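Local coordinates for protein 3-hydroxyadipyl-CoA dehydrogenase (Escherichia coli, PDB 3MOG) that catalyses the NAD-dependent oxidation of 3-hydroxyadipyl-CoA to 3-oxoadipyl-CoA in phenylacetate degradation, at residues V298-S303 and A368-Q373; V351-A356 and G387-R392. All coordinates share one frame; numbering follows the deposited sequence.

Interaction 1 (V298-S303 and A368-Q373); sequences VSDSFS and AIYYLQ
The phenol ring of Tyr370 stands among the residues of 298-303. Ser303 N lies over one face. At the edge, in the ring plane, Val298 O approaches CD1 of Tyr370 to 3.4 Å, while Ser299 O and the CA of Asp300 come in obliquely. Ser303 adds its methylene, with CB 3.7 Å from CE2 of Tyr370. The ring reaches this position because CG of Tyr370 is anti to the backbone N (chi1 176°), so the side chain leaves the helix and lies alongside the loop. At its tip, OH of Tyr370 is 3.6 Å from OD2 of Asp300, a loose approach with the carboxylate turned 74° from the ring plane. The second flat group is the amide of Gln373: Val298 N donates to its OE1 at 3.1 Å. This bond is nearly straight and meets the oxygen in the carbonyl plane, on a lone pair. NE2 of the same amide is hydrogen-bonded to Glu296 O, so one side chain grips the incoming backbone twice. Beside this bond, CG2 of Val298 meets CG2 of Ile369 at 3.8 Å, the two branches lying roughly perpendicular. Between Ser299 and Phe302 the loop is closed by a backbone bond from Phe302 N to Ser299 O. This surface contact lays the segment leading into strand 307-309 along helix 362-373 of the reduced Rossmann-fold domain.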
# COMPACT_ATOMS: atom_id res chain seq x y z
N VAL C 298 10.07 37.96 27.79
CA VAL C 298 9.73 39.23 27.18
C VAL C 298 9.45 40.20 28.34
O VAL C 298 8.94 39.77 29.39
CB VAL C 298 8.52 39.10 26.22
CG1 VAL C 298 8.51 40.25 25.22
CG2 VAL C 298 8.60 37.79 25.47
N SER C 299 9.81 41.47 28.17
CA SER C 299 9.74 42.47 29.24
C SER C 299 8.30 42.81 29.66
O SER C 299 7.36 42.62 28.89
CB SER C 299 10.48 43.74 28.82
OG SER C 299 9.91 44.31 27.66
N ASP C 300 8.16 43.32 30.89
CA ASP C 300 6.87 43.73 31.46
C ASP C 300 6.19 44.87 30.70
O ASP C 300 5.00 45.12 30.88
CB ASP C 300 7.04 44.12 32.93
CG ASP C 300 7.31 42.93 33.83
OD1 ASP C 300 8.36 42.27 33.66
OD2 ASP C 300 6.47 42.66 34.71
N SER C 301 6.96 45.56 29.86
CA SER C 301 6.44 46.62 28.99
C SER C 301 5.62 46.07 27.83
O SER C 301 4.81 46.78 27.24
CB SER C 301 7.60 47.46 28.45
OG SER C 301 8.38 46.73 27.51
N PHE C 302 5.83 44.79 27.51
CA PHE C 302 5.16 44.13 26.39
C PHE C 302 3.85 43.46 26.80
O PHE C 302 3.22 42.77 25.99
CB PHE C 302 6.10 43.11 25.75
CG PHE C 302 6.97 43.68 24.67
CD1 PHE C 302 7.97 44.60 24.97
CD2 PHE C 302 6.81 43.28 23.35
CE1 PHE C 302 8.78 45.13 23.97
CE2 PHE C 302 7.61 43.79 22.34
CZ PHE C 302 8.60 44.72 22.65
N SER C 303 3.45 43.68 28.06
CA SER C 303 2.21 43.14 28.62
C SER C 303 0.97 43.55 27.83
O SER C 303 0.85 44.70 27.42
CB SER C 303 2.07 43.60 30.07
OG SER C 303 0.76 43.34 30.55
N ALA C 368 1.68 37.15 23.10
CA ALA C 368 1.29 35.77 23.40
C ALA C 368 2.38 35.02 24.17
O ALA C 368 2.07 34.27 25.09
CB ALA C 368 0.91 35.03 22.13
N ILE C 369 3.64 35.23 23.79
CA ILE C 369 4.77 34.58 24.47
C ILE C 369 4.85 35.07 25.93
O ILE C 369 5.04 34.26 26.85
CB ILE C 369 6.13 34.80 23.73
CG1 ILE C 369 6.11 34.14 22.36
CG2 ILE C 369 7.32 34.28 24.56
CD1 ILE C 369 7.32 34.46 21.47
N TYR C 370 4.69 36.38 26.11
CA TYR C 370 4.70 37.01 27.44
C TYR C 370 3.62 36.39 28.33
O TYR C 370 3.92 35.92 29.42
CB TYR C 370 4.53 38.54 27.36
CG TYR C 370 4.43 39.21 28.74
CD1 TYR C 370 5.58 39.52 29.48
CD2 TYR C 370 3.19 39.50 29.30
CE1 TYR C 370 5.50 40.11 30.74
CE2 TYR C 370 3.09 40.09 30.57
CZ TYR C 370 4.24 40.39 31.28
OH TYR C 370 4.13 40.97 32.53
N TYR C 371 2.38 36.41 27.85
CA TYR C 371 1.25 35.85 28.57
C TYR C 371 1.51 34.44 29.09
O TYR C 371 1.18 34.13 30.24
CB TYR C 371 -0.01 35.86 27.70
CG TYR C 371 -1.17 35.10 28.31
CD1 TYR C 371 -1.57 33.86 27.81
CD2 TYR C 371 -1.85 35.62 29.42
CE1 TYR C 371 -2.63 33.16 28.38
CE2 TYR C 371 -2.90 34.93 30.01
CZ TYR C 371 -3.29 33.70 29.48
OH TYR C 371 -4.33 33.02 30.06
N LEU C 372 2.10 33.61 28.24
CA LEU C 372 2.36 32.22 28.57
C LEU C 372 3.43 32.07 29.63
O LEU C 372 3.27 31.27 30.56
CB LEU C 372 2.75 31.43 27.31
CG LEU C 372 1.63 31.19 26.29
CD1 LEU C 372 2.19 30.64 24.99
CD2 LEU C 372 0.59 30.26 26.88
N GLN C 373 4.51 32.84 29.49
CA GLN C 373 5.65 32.83 30.41
C GLN C 373 5.23 33.23 31.82
O GLN C 373 5.72 32.67 32.80
CB GLN C 373 6.75 33.77 29.92
CG GLN C 373 7.60 33.22 28.79
CD GLN C 373 8.52 34.27 28.19
OE1 GLN C 373 8.28 35.47 28.31
NE2 GLN C 373 9.59 33.83 27.54

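Interaction 2 (V351-A356 and G387-R392)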
# COMPACT_ATOMS: atom_id res chain seq x y z
N VAL C 351 6.46 22.48 29.72
CA VAL C 351 6.92 22.72 28.36
C VAL C 351 5.74 22.79 27.41
O VAL C 351 4.87 21.93 27.39
CB VAL C 351 8.00 21.70 27.95
CG1 VAL C 351 8.17 21.66 26.44
CG2 VAL C 351 9.32 22.07 28.63
N VAL C 352 5.72 23.88 26.63
CA VAL C 352 4.64 24.22 25.73
C VAL C 352 5.27 24.56 24.36
O VAL C 352 6.26 25.30 24.31
CB VAL C 352 3.88 25.43 26.33
CG1 VAL C 352 3.30 26.33 25.28
CG2 VAL C 352 2.82 24.97 27.31
N THR C 353 4.74 24.03 23.25
CA THR C 353 5.18 24.53 21.94
C THR C 353 4.17 25.47 21.28
O THR C 353 2.96 25.37 21.52
CB THR C 353 5.72 23.44 20.94
OG1 THR C 353 4.65 22.66 20.39
CG2 THR C 353 6.73 22.52 21.59
N ILE C 354 4.68 26.41 20.49
CA ILE C 354 3.84 27.41 19.83
C ILE C 354 4.31 27.64 18.40
O ILE C 354 5.44 27.34 18.05
CB ILE C 354 3.83 28.80 20.58
CG1 ILE C 354 5.17 29.54 20.43
CG2 ILE C 354 3.43 28.65 22.06
CD1 ILE C 354 5.06 31.04 20.55
N ALA C 355 3.41 28.15 17.57
CA ALA C 355 3.77 28.56 16.22
C ALA C 355 3.01 29.81 15.92
O ALA C 355 1.81 29.89 16.22
CB ALA C 355 3.46 27.47 15.19
N ALA C 356 3.72 30.78 15.36
CA ALA C 356 3.12 32.04 14.94
C ALA C 356 2.80 31.94 13.47
O ALA C 356 3.57 31.34 12.71
CB ALA C 356 4.10 33.17 15.16
N GLY C 387 -1.50 20.22 13.82
CA GLY C 387 -1.60 19.34 14.97
C GLY C 387 -0.40 19.40 15.89
O GLY C 387 -0.42 18.81 16.98
N MET C 388 0.64 20.11 15.46
CA MET C 388 1.90 20.30 16.19
C MET C 388 2.52 18.97 16.62
O MET C 388 2.74 18.10 15.77
CB MET C 388 1.72 21.31 17.35
CG MET C 388 1.18 22.67 16.90
SD MET C 388 2.40 23.68 16.05
CE MET C 388 2.97 24.57 17.47
N LEU C 389 2.78 18.78 17.91
CA LEU C 389 3.61 17.64 18.35
C LEU C 389 2.91 16.73 19.34
O LEU C 389 2.70 15.55 19.07
CB LEU C 389 4.95 18.13 18.94
CG LEU C 389 5.91 18.86 18.00
CD1 LEU C 389 7.18 19.25 18.73
CD2 LEU C 389 6.24 18.01 16.74
N ILE C 390 2.59 17.30 20.49
CA ILE C 390 2.01 16.58 21.60
C ILE C 390 0.64 16.07 21.19
O ILE C 390 0.40 14.87 21.25
CB ILE C 390 1.90 17.51 22.84
CG1 ILE C 390 3.29 17.81 23.42
CG2 ILE C 390 0.97 16.92 23.89
CD1 ILE C 390 3.31 19.01 24.39
N TRP C 391 -0.23 16.98 20.75
CA TRP C 391 -1.61 16.62 20.42
C TRP C 391 -1.68 15.69 19.23
O TRP C 391 -2.47 14.75 19.25
CB TRP C 391 -2.52 17.85 20.26
CG TRP C 391 -2.99 18.33 21.61
CD1 TRP C 391 -2.32 19.17 22.46
CD2 TRP C 391 -4.19 17.94 22.29
NE1 TRP C 391 -3.04 19.33 23.62
CE2 TRP C 391 -4.19 18.59 23.54
CE3 TRP C 391 -5.27 17.10 21.95
CZ2 TRP C 391 -5.23 18.44 24.47
CZ3 TRP C 391 -6.30 16.95 22.87
CH2 TRP C 391 -6.28 17.62 24.11
N ARG C 392 -0.82 15.92 18.24
CA ARG C 392 -0.77 15.09 17.03
C ARG C 392 -0.37 13.65 17.37
O ARG C 392 -0.98 12.69 16.86
CB ARG C 392 0.20 15.71 16.02
CG ARG C 392 0.39 14.91 14.75
CD ARG C 392 0.79 15.80 13.62
NE ARG C 392 1.15 15.02 12.43
CZ ARG C 392 1.40 15.56 11.25
NH1 ARG C 392 1.33 16.88 11.11
NH2 ARG C 392 1.74 14.78 10.21
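OD1 of Asp345 is gripped by two backbone N-H groups, those of Leu389 and Ile390, and OD2 of the same carboxylate takes a third from Trp391 N. Asp345 ends the neighbouring strand 341-345 and is also backbone-bonded to Thr353, so it ties the start of helix 390-406 to the sheet; its negative charge would suit the positive end of the helix dipole. The contact is thus a junction between a reduced Rossmann-type sheet and the helical 3-hydroxyacyl-CoA dehydrogenase C-terminal domain, with Leu389 at the N-cap position. Between the segments themselves the interaction is by apolar and van der Waals contact. Thr353 and Ala355, alternate residues of strand 351-356, point toward the helix start. With OG1 lodged between its own N and C (chi1 75°), Thr353 sends CG2 to the side where CD1 of Leu389 lies 4.4 Å away. Its OG1 is 3.9 Å from CE of Met388, and the two side chains run antiparallel alongside one another. At the start of the strand, CD1 of Ile390 comes no closer than 4.5 Å to Val351 O, a looser fit. Ala219, on helix 213-223, touches Thr353, Leu389 and Ile390 and so closes over this part of the buried seam. Met388 makes the tightest approach: its chain is bent at both chi2 (-74°) and chi3 (-93°), which folds the thioether against the strand. SD of Met388 lies 4.0 Å from CB of Ala355, and CE of Met388 is 3.7 Å from the same CB. The same methyl sits over the face of the Ile354-Ala355 peptide, with CE of Met388 3.5 Å from the carbonyl carbon of Ile354.

How the interactions relate
The centres of interactions 1 and 2 lie about 19 Å apart, and their segments alternate along the chain: 298-303, 351-356, 368-373, 387-392. Strand 351-356, helix 362-373 and the parallel neighbouring strand 378-381 form a beta-alpha-beta crossover, which links the two contacts directly. Ile354, turned away from 387-392, packs against the helix: its CD1 is 3.7 Å from CG1 of Ile369, and Leu372 also touches it. The helix therefore covers one face of the strand while the helix start at 387-392 meets the other. Interaction 1 lies on the outer side of this layered arrangement, toward the surface, and interaction 2 joins the same small Rossmann-type domain to the helical C-terminal domain.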